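Uncharacterized protein (Sus scrofa, PDB 5BNF) is porcine CD38, a member of the ADP-ribosyl cyclase family, whose chain combines helices with a parallel beta sheet. Local coordinates at residues H66-T80 with F147-N160. Sequence-based numbering, arbitrary orientation.
Sequences HQTVPCDKTVFWSKT and FAENACGMVQVFLN
Thr68 lies against Asn150, the residue at which helix 135-149 gives way to loop, and beyond it Val69 sets CG1 3.8 Å from CE1 of Phe147, an apolar touch in a buried spot. Cys71 is tied covalently to Cys152, with 2.0 Å between its SG and the SG of Cys152; the -93° torsion about the sulfurs is near the relaxed right angle of a disulfide. Asp72, at the third position of a type II turn from Pro70 to Lys73, uses its backbone N-H to donate to Cys152 O. Its carboxylate suits the neighbouring strand start: with chi1 at -66°, CG stands beside its own backbone N, and OD1 accepts a hydrogen bond from Met154 N, 2.9 Å away and from above the carboxylate plane. Gly153, whose positive phi favours glycine, has no side chain and lets OD1 lie 3.3 Å from its CA. Thr74 serves two environments. Its OG1 reaches a water that also bonds Pro70 O and Cys152 N, while CG2, on the other branch, packs 3.6 Å from CE2 of Phe147.

Strand 75-77 then pairs in parallel with strand 153-160. Thr74 O, Phe76 N and Phe76 O bond in turn to Gln156 N, Gln156 O and Phe158 N. Val75 sends CG1 to the edge of the Phe158 ring, 3.5 Å from CE1. On the opposite sheet face, Phe76 receives the edge of Phe147 on its ring face in an offset T-shaped pair, planes at 81°; Phe173 of helix 172-180 also meets Phe76. Farther on, Ser78 CB, small enough for close packing, rests 3.6 Å from CD2 of Leu159.

A covalent link and a carboxylate-to-amide bond thus probably help to hold the point where the two segments begin to run side by side; backbone bonds join strand 75-77 to strand 153-160, and the Phe76-Phe147 pair ties it to the end of helix 135-149.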
ATOM      1  N   HIS A  66      -8.039 -11.419  -0.899  1.00 53.91           N
ATOM      2  CA  HIS A  66      -7.036 -11.569  -1.938  1.00 58.72           C
ATOM      3  C   HIS A  66      -7.613 -11.319  -3.325  1.00 59.47           C
ATOM      4  O   HIS A  66      -8.772 -11.632  -3.597  1.00 54.57           O
ATOM      5  CB  HIS A  66      -6.411 -12.964  -1.898  1.00 70.88           C
ATOM      6  CG  HIS A  66      -5.461 -13.220  -3.025  1.00 85.37           C
ATOM      7  ND1 HIS A  66      -5.881 -13.387  -4.327  1.00 87.66           N
ATOM      8  CD2 HIS A  66      -4.108 -13.281  -3.058  1.00 82.88           C
ATOM      9  CE1 HIS A  66      -4.830 -13.536  -5.112  1.00 78.16           C
ATOM     10  NE2 HIS A  66      -3.741 -13.476  -4.367  1.00 71.26           N
ATOM     11  N   GLN A  67      -6.786 -10.754  -4.197  1.00 57.43           N
ATOM     12  CA  GLN A  67      -7.184 -10.461  -5.565  1.00 57.81           C
ATOM     13  C   GLN A  67      -5.927 -10.183  -6.383  1.00 62.55           C
ATOM     14  O   GLN A  67      -5.150  -9.296  -6.038  1.00 67.02           O
ATOM     15  CB  GLN A  67      -8.108  -9.236  -5.593  1.00 45.83           C
ATOM     16  CG  GLN A  67      -7.476  -7.978  -6.174  1.00 51.93           C
ATOM     17  CD  GLN A  67      -8.345  -6.750  -6.016  1.00 62.99           C
ATOM     18  OE1 GLN A  67      -8.708  -6.372  -4.902  1.00 68.31           O
ATOM     19  NE2 GLN A  67      -8.676  -6.112  -7.133  1.00 54.98           N
ATOM     20  N   THR A  68      -5.704 -10.942  -7.451  1.00 60.78           N
ATOM     21  CA  THR A  68      -4.527 -10.690  -8.271  1.00 53.20           C
ATOM     22  C   THR A  68      -4.893  -9.818  -9.458  1.00 45.50           C
ATOM     23  O   THR A  68      -5.749 -10.160 -10.268  1.00 44.22           O
ATOM     24  CB  THR A  68      -3.872 -11.985  -8.766  1.00 63.76           C
ATOM     25  OG1 THR A  68      -3.230 -12.645  -7.664  1.00 69.60           O
ATOM     26  CG2 THR A  68      -2.826 -11.676  -9.837  1.00 70.47           C
ATOM     27  N   VAL A  69      -4.236  -8.671  -9.533  1.00 46.13           N
ATOM     28  CA  VAL A  69      -4.468  -7.702 -10.590  1.00 51.57           C
ATOM     29  C   VAL A  69      -3.814  -8.119 -11.909  1.00 47.55           C
ATOM     30  O   VAL A  69      -2.887  -8.927 -11.928  1.00 41.52           O
ATOM     31  CB  VAL A  69      -3.954  -6.297 -10.140  1.00 58.15           C
ATOM     32  CG1 VAL A  69      -3.031  -6.446  -8.937  1.00 65.92           C
ATOM     33  CG2 VAL A  69      -3.204  -5.602 -11.269  1.00 74.48           C
ATOM     34  N   PRO A  70      -4.318  -7.589 -13.033  1.00 48.83           N
ATOM     35  CA  PRO A  70      -3.766  -7.913 -14.349  1.00 51.62           C
ATOM     36  C   PRO A  70      -2.288  -7.567 -14.426  1.00 50.93           C
ATOM     37  O   PRO A  70      -1.833  -6.610 -13.801  1.00 46.53           O
ATOM     38  CB  PRO A  70      -4.590  -7.042 -15.289  1.00 52.77           C
ATOM     39  CG  PRO A  70      -5.918  -7.016 -14.622  1.00 61.69           C
ATOM     40  CD  PRO A  70      -5.551  -6.791 -13.172  1.00 56.50           C
ATOM     41  N   CYS A  71      -1.539  -8.349 -15.192  1.00 47.17           N
ATOM     42  CA  CYS A  71      -0.125  -8.081 -15.350  1.00 49.73           C
ATOM     43  C   CYS A  71       0.013  -6.767 -16.096  1.00 48.53           C
ATOM     44  O   CYS A  71      -0.907  -6.353 -16.801  1.00 52.11           O
ATOM     45  CB  CYS A  71       0.536  -9.206 -16.137  1.00 52.92           C
ATOM     46  SG  CYS A  71       0.322 -10.823 -15.333  1.00 89.14           S
ATOM     47  N   ASP A  72       1.150  -6.105 -15.924  1.00 39.76           N
ATOM     48  CA  ASP A  72       1.409  -4.837 -16.596  1.00 38.67           C
ATOM     49  C   ASP A  72       0.578  -3.705 -16.024  1.00 34.15           C
ATOM     50  O   ASP A  72       0.782  -2.546 -16.371  1.00 42.04           O
ATOM     51  CB  ASP A  72       1.106  -4.960 -18.090  1.00 50.73           C
ATOM     52  CG  ASP A  72       2.037  -5.919 -18.803  1.00 58.97           C
ATOM     53  OD1 ASP A  72       2.819  -6.618 -18.125  1.00 61.06           O
ATOM     54  OD2 ASP A  72       1.981  -5.973 -20.050  1.00 65.17           O
ATOM     55  N   LYS A  73      -0.356  -4.041 -15.145  1.00 39.25           N
ATOM     56  CA  LYS A  73      -1.241  -3.047 -14.552  1.00 43.51           C
ATOM     57  C   LYS A  73      -0.804  -2.513 -13.186  1.00 46.35           C
ATOM     58  O   LYS A  73      -1.239  -1.437 -12.777  1.00 43.19           O
ATOM     59  CB  LYS A  73      -2.647  -3.630 -14.449  1.00 54.41           C
ATOM     60  CG  LYS A  73      -3.263  -3.999 -15.790  1.00 64.75           C
ATOM     61  CD  LYS A  73      -3.972  -2.812 -16.424  1.00 68.03           C
ATOM     62  CE  LYS A  73      -3.385  -2.474 -17.787  1.00 69.43           C
ATOM     63  NZ  LYS A  73      -3.469  -3.617 -18.749  1.00 71.85           N
ATOM     64  N   THR A  74       0.059  -3.254 -12.493  1.00 40.03           N
ATOM     65  CA  THR A  74       0.548  -2.844 -11.176  1.00 31.48           C
ATOM     66  C   THR A  74       1.356  -1.554 -11.201  1.00 27.58           C
ATOM     67  O   THR A  74       2.385  -1.456 -11.872  1.00 29.81           O
ATOM     68  CB  THR A  74       1.417  -3.929 -10.549  1.00 29.99           C
ATOM     69  OG1 THR A  74       0.648  -5.125 -10.415  1.00 28.10           O
ATOM     70  CG2 THR A  74       1.899  -3.496  -9.185  1.00 38.82           C
ATOM     71  N   VAL A  75       0.891  -0.577 -10.434  1.00 23.49           N
ATOM     72  CA  VAL A  75       1.541   0.722 -10.351  1.00 20.93           C
ATOM     73  C   VAL A  75       1.838   1.131  -8.915  1.00 31.09           C
ATOM     74  O   VAL A  75       1.046   0.878  -8.009  1.00 33.39           O
ATOM     75  CB  VAL A  75       0.664   1.796 -10.996  1.00 26.55           C
ATOM     76  CG1 VAL A  75       1.306   3.156 -10.848  1.00 23.03           C
ATOM     77  CG2 VAL A  75       0.454   1.460 -12.472  1.00 32.96           C
ATOM     78  N   PHE A  76       2.990   1.768  -8.723  1.00 33.87           N
ATOM     79  CA  PHE A  76       3.422   2.242  -7.413  1.00 34.24           C
ATOM     80  C   PHE A  76       3.658   3.749  -7.452  1.00 43.22           C
ATOM     81  O   PHE A  76       4.107   4.296  -8.463  1.00 44.73           O
ATOM     82  CB  PHE A  76       4.732   1.561  -7.000  1.00 38.31           C
ATOM     83  CG  PHE A  76       4.591   0.104  -6.679  1.00 26.74           C
ATOM     84  CD1 PHE A  76       3.971  -0.306  -5.507  1.00 30.22           C
ATOM     85  CD2 PHE A  76       5.083  -0.862  -7.545  1.00 33.47           C
ATOM     86  CE1 PHE A  76       3.847  -1.661  -5.206  1.00 40.41           C
ATOM     87  CE2 PHE A  76       4.960  -2.222  -7.247  1.00 16.56           C
ATOM     88  CZ  PHE A  76       4.344  -2.618  -6.079  1.00 23.44           C
ATOM     89  N   TRP A  77       3.349   4.417  -6.347  1.00 36.64           N
ATOM     90  CA  TRP A  77       3.560   5.854  -6.230  1.00 45.50           C
ATOM     91  C   TRP A  77       4.347   6.041  -4.943  1.00 47.80           C
ATOM     92  O   TRP A  77       3.936   5.566  -3.888  1.00 59.27           O
ATOM     93  CB  TRP A  77       2.228   6.588  -6.129  1.00 52.33           C
ATOM     94  CG  TRP A  77       1.296   5.916  -5.196  1.00 81.05           C
ATOM     95  CD1 TRP A  77       0.417   4.923  -5.503  1.00 79.80           C
ATOM     96  CD2 TRP A  77       1.210   6.108  -3.780  1.00 94.29           C
ATOM     97  NE1 TRP A  77      -0.210   4.479  -4.367  1.00 87.28           N
ATOM     98  CE2 TRP A  77       0.258   5.189  -3.294  1.00 95.76           C
ATOM     99  CE3 TRP A  77       1.848   6.965  -2.871  1.00 99.38           C
ATOM    100  CZ2 TRP A  77      -0.074   5.099  -1.940  1.00102.40           C
ATOM    101  CZ3 TRP A  77       1.518   6.874  -1.523  1.00100.96           C
ATOM    102  CH2 TRP A  77       0.565   5.946  -1.072  1.00100.44           C
ATOM    103  N   SER A  78       5.495   6.696  -5.017  1.00 40.01           N
ATOM    104  CA  SER A  78       6.270   6.887  -3.805  1.00 53.24           C
ATOM    105  C   SER A  78       6.417   8.358  -3.461  1.00 61.64           C
ATOM    106  O   SER A  78       7.196   9.084  -4.078  1.00 58.06           O
ATOM    107  CB  SER A  78       7.647   6.240  -3.931  1.00 46.60           C
ATOM    108  OG  SER A  78       8.239   6.103  -2.649  1.00 50.35           O
ATOM    109  N   LYS A  79       5.633   8.779  -2.472  1.00 75.91           N
ATOM    110  CA  LYS A  79       5.614  10.148  -1.970  1.00 89.94           C
ATOM    111  C   LYS A  79       5.145  11.201  -2.978  1.00 96.76           C
ATOM    112  O   LYS A  79       5.330  12.400  -2.779  1.00 96.57           O
ATOM    113  CB  LYS A  79       6.991  10.520  -1.415  1.00 91.89           C
ATOM    114  CG  LYS A  79       6.951  11.711  -0.472  1.00103.92           C
ATOM    115  CD  LYS A  79       5.852  11.548   0.581  1.00 99.63           C
ATOM    116  CE  LYS A  79       4.770  12.616   0.453  1.00 91.95           C
ATOM    117  NZ  LYS A  79       5.258  13.981   0.799  1.00 85.64           N
ATOM    118  N   THR A  80       4.535  10.742  -4.062  1.00105.57           N
ATOM    119  CA  THR A  80       4.002  11.624  -5.088  1.00112.10           C
ATOM    120  C   THR A  80       2.490  11.503  -4.954  1.00120.34           C
ATOM    121  O   THR A  80       1.715  12.057  -5.741  1.00125.68           O
ATOM    122  CB  THR A  80       4.468  11.180  -6.492  1.00109.45           C
ATOM    123  OG1 THR A  80       3.538  11.640  -7.478  1.00112.93           O
ATOM    124  CG2 THR A  80       4.600   9.672  -6.563  1.00100.22           C
ATOM    125  N   PHE A 147       0.942  -7.045  -2.476  1.00 39.87           N
ATOM    126  CA  PHE A 147       0.736  -6.374  -3.754  1.00 38.62           C
ATOM    127  C   PHE A 147       1.972  -6.506  -4.642  1.00 36.52           C
ATOM    128  O   PHE A 147       1.858  -6.732  -5.838  1.00 37.42           O
ATOM    129  CB  PHE A 147       0.410  -4.893  -3.508  1.00 30.32           C
ATOM    130  CG  PHE A 147      -0.075  -4.147  -4.732  1.00 38.11           C
ATOM    131  CD1 PHE A 147      -1.251  -4.519  -5.375  1.00 41.67           C
ATOM    132  CD2 PHE A 147       0.618  -3.032  -5.205  1.00 27.81           C
ATOM    133  CE1 PHE A 147      -1.737  -3.793  -6.467  1.00 22.24           C
ATOM    134  CE2 PHE A 147       0.141  -2.301  -6.295  1.00 37.15           C
ATOM    135  CZ  PHE A 147      -1.042  -2.682  -6.925  1.00 38.16           C
ATOM    136  N   ALA A 148       3.153  -6.385  -4.049  1.00 38.65           N
ATOM    137  CA  ALA A 148       4.398  -6.484  -4.806  1.00 34.78           C
ATOM    138  C   ALA A 148       4.701  -7.918  -5.215  1.00 41.45           C
ATOM    139  O   ALA A 148       5.190  -8.169  -6.322  1.00 41.36           O
ATOM    140  CB  ALA A 148       5.551  -5.922  -3.986  1.00 18.02           C
ATOM    141  N   GLU A 149       4.406  -8.859  -4.325  1.00 37.03           N
ATOM    142  CA  GLU A 149       4.656 -10.263  -4.603  1.00 40.00           C
ATOM    143  C   GLU A 149       3.774 -10.803  -5.736  1.00 43.16           C
ATOM    144  O   GLU A 149       4.194 -11.682  -6.478  1.00 50.72           O
ATOM    145  CB  GLU A 149       4.444 -11.089  -3.332  1.00 40.48           C
ATOM    146  CG  GLU A 149       5.353 -10.706  -2.176  1.00 47.20           C
ATOM    147  CD  GLU A 149       5.140 -11.582  -0.940  1.00 58.76           C
ATOM    148  OE1 GLU A 149       3.973 -11.779  -0.544  1.00 51.69           O
ATOM    149  OE2 GLU A 149       6.133 -12.070  -0.356  1.00 48.85           O
ATOM    150  N   ASN A 150       2.564 -10.270  -5.872  1.00 36.75           N
ATOM    151  CA  ASN A 150       1.638 -10.719  -6.907  1.00 43.51           C
ATOM    152  C   ASN A 150       1.759  -9.941  -8.212  1.00 47.42           C
ATOM    153  O   ASN A 150       0.944 -10.119  -9.123  1.00 47.26           O
ATOM    154  CB  ASN A 150       0.187 -10.612  -6.422  1.00 49.19           C
ATOM    155  CG  ASN A 150      -0.093 -11.466  -5.201  1.00 63.59           C
ATOM    156  OD1 ASN A 150       0.302 -12.631  -5.136  1.00 58.62           O
ATOM    157  ND2 ASN A 150      -0.799 -10.895  -4.231  1.00 65.32           N
ATOM    158  N   ALA A 151       2.755  -9.069  -8.301  1.00 39.53           N
ATOM    159  CA  ALA A 151       2.944  -8.281  -9.513  1.00 43.94           C
ATOM    160  C   ALA A 151       3.541  -9.161 -10.602  1.00 43.63           C
ATOM    161  O   ALA A 151       4.397  -9.994 -10.328  1.00 36.81           O
ATOM    162  CB  ALA A 151       3.855  -7.094  -9.233  1.00 41.74           C
ATOM    163  N   CYS A 152       3.067  -8.984 -11.830  1.00 42.80           N
ATOM    164  CA  CYS A 152       3.563  -9.754 -12.965  1.00 48.29           C
ATOM    165  C   CYS A 152       3.699  -8.866 -14.189  1.00 46.25           C
ATOM    166  O   CYS A 152       3.002  -7.854 -14.319  1.00 39.89           O
ATOM    167  CB  CYS A 152       2.626 -10.930 -13.280  1.00 56.76           C
ATOM    168  SG  CYS A 152       0.856 -10.507 -13.395  1.00 83.09           S
ATOM    169  N   GLY A 153       4.609  -9.255 -15.079  1.00 42.71           N
ATOM    170  CA  GLY A 153       4.837  -8.497 -16.298  1.00 30.86           C
ATOM    171  C   GLY A 153       5.670  -7.257 -16.055  1.00 28.99           C
ATOM    172  O   GLY A 153       6.760  -7.318 -15.486  1.00 35.64           O
ATOM    173  N   MET A 154       5.152  -6.121 -16.486  1.00 29.65           N
ATOM    174  CA  MET A 154       5.840  -4.860 -16.317  1.00 35.11           C
ATOM    175  C   MET A 154       5.173  -4.038 -15.218  1.00 43.84           C
ATOM    176  O   MET A 154       3.958  -3.852 -15.219  1.00 41.44           O
ATOM    177  CB  MET A 154       5.833  -4.094 -17.639  1.00 20.51           C
ATOM    178  CG  MET A 154       6.508  -2.750 -17.580  1.00 39.40           C
ATOM    179  SD  MET A 154       5.324  -1.447 -17.257  1.00 62.50           S
ATOM    180  CE  MET A 154       4.829  -1.057 -18.930  1.00 53.69           C
ATOM    181  N   VAL A 155       5.978  -3.563 -14.271  1.00 40.08           N
ATOM    182  CA  VAL A 155       5.478  -2.749 -13.174  1.00 36.35           C
ATOM    183  C   VAL A 155       5.976  -1.320 -13.329  1.00 31.99           C
ATOM    184  O   VAL A 155       7.016  -1.070 -13.944  1.00 24.94           O
ATOM    185  CB  VAL A 155       5.945  -3.284 -11.795  1.00 32.47           C
ATOM    186  CG1 VAL A 155       5.417  -4.673 -11.583  1.00 28.37           C
ATOM    187  CG2 VAL A 155       7.464  -3.282 -11.713  1.00 38.00           C
ATOM    188  N   GLN A 156       5.231  -0.387 -12.753  1.00 25.27           N
ATOM    189  CA  GLN A 156       5.579   1.019 -12.826  1.00 26.59           C
ATOM    190  C   GLN A 156       5.608   1.671 -11.453  1.00 25.07           C
ATOM    191  O   GLN A 156       4.960   1.208 -10.513  1.00 27.40           O
ATOM    192  CB  GLN A 156       4.559   1.768 -13.688  1.00 19.72           C
ATOM    193  CG  GLN A 156       4.477   1.318 -15.121  1.00 34.47           C
ATOM    194  CD  GLN A 156       3.383   2.048 -15.876  1.00 33.74           C
ATOM    195  OE1 GLN A 156       2.225   1.655 -15.849  1.00 30.65           O
ATOM    196  NE2 GLN A 156       3.751   3.137 -16.534  1.00 35.51           N
ATOM    197  N   VAL A 157       6.362   2.759 -11.345  1.00 30.13           N
ATOM    198  CA  VAL A 157       6.436   3.503 -10.102  1.00 31.62           C
ATOM    199  C   VAL A 157       6.599   4.966 -10.458  1.00 30.29           C
ATOM    200  O   VAL A 157       7.408   5.307 -11.320  1.00 38.36           O
ATOM    201  CB  VAL A 157       7.620   3.042  -9.221  1.00 42.08           C
ATOM    202  CG1 VAL A 157       8.934   3.256  -9.945  1.00 54.89           C
ATOM    203  CG2 VAL A 157       7.600   3.795  -7.896  1.00 34.52           C
ATOM    204  N   PHE A 158       5.801   5.828  -9.831  1.00 29.61           N
ATOM    205  CA  PHE A 158       5.888   7.264 -10.089  1.00 34.58           C
ATOM    206  C   PHE A 158       6.626   7.949  -8.947  1.00 28.25           C
ATOM    207  O   PHE A 158       6.313   7.747  -7.775  1.00 38.96           O
ATOM    208  CB  PHE A 158       4.493   7.882 -10.270  1.00 31.37           C
ATOM    209  CG  PHE A 158       3.784   7.423 -11.516  1.00 32.25           C
ATOM    210  CD1 PHE A 158       3.317   6.123 -11.629  1.00 38.28           C
ATOM    211  CD2 PHE A 158       3.608   8.290 -12.588  1.00 43.04           C
ATOM    212  CE1 PHE A 158       2.684   5.694 -12.797  1.00 42.56           C
ATOM    213  CE2 PHE A 158       2.978   7.867 -13.754  1.00 38.75           C
ATOM    214  CZ  PHE A 158       2.516   6.569 -13.857  1.00 40.71           C
ATOM    215  N   LEU A 159       7.617   8.755  -9.303  1.00 29.09           N
ATOM    216  CA  LEU A 159       8.423   9.456  -8.325  1.00 32.78           C
ATOM    217  C   LEU A 159       8.359  10.951  -8.574  1.00 37.59           C
ATOM    218  O   LEU A 159       8.018  11.390  -9.674  1.00 40.92           O
ATOM    219  CB  LEU A 159       9.865   8.961  -8.406  1.00 30.62           C
ATOM    220  CG  LEU A 159       9.993   7.436  -8.338  1.00 23.22           C
ATOM    221  CD1 LEU A 159      11.438   7.017  -8.553  1.00 20.68           C
ATOM    222  CD2 LEU A 159       9.480   6.955  -6.992  1.00 21.73           C
ATOM    223  N   ASN A 160       8.697  11.718  -7.543  1.00 39.31           N
ATOM    224  CA  ASN A 160       8.659  13.172  -7.591  1.00 36.91           C
ATOM    225  C   ASN A 160      10.000  13.822  -7.885  1.00 36.64           C
ATOM    226  O   ASN A 160      10.889  13.850  -7.037  1.00 38.75           O
ATOM    227  CB  ASN A 160       8.112  13.703  -6.271  1.00 39.52           C
ATOM    228  CG  ASN A 160       7.974  15.201  -6.261  1.00 51.60           C
ATOM    229  OD1 ASN A 160       8.098  15.817  -7.339  1.00 61.35           O
ATOM    230  ND2 ASN A 160       7.732  15.764  -5.173  1.00 56.59           N
TER
HETATM  231  O   HOH W   1       0.658  -7.057 -11.943  1.00 35.15           O
HETATM  232  O   HOH W   2       9.536  10.756  -5.114  1.00 45.59           O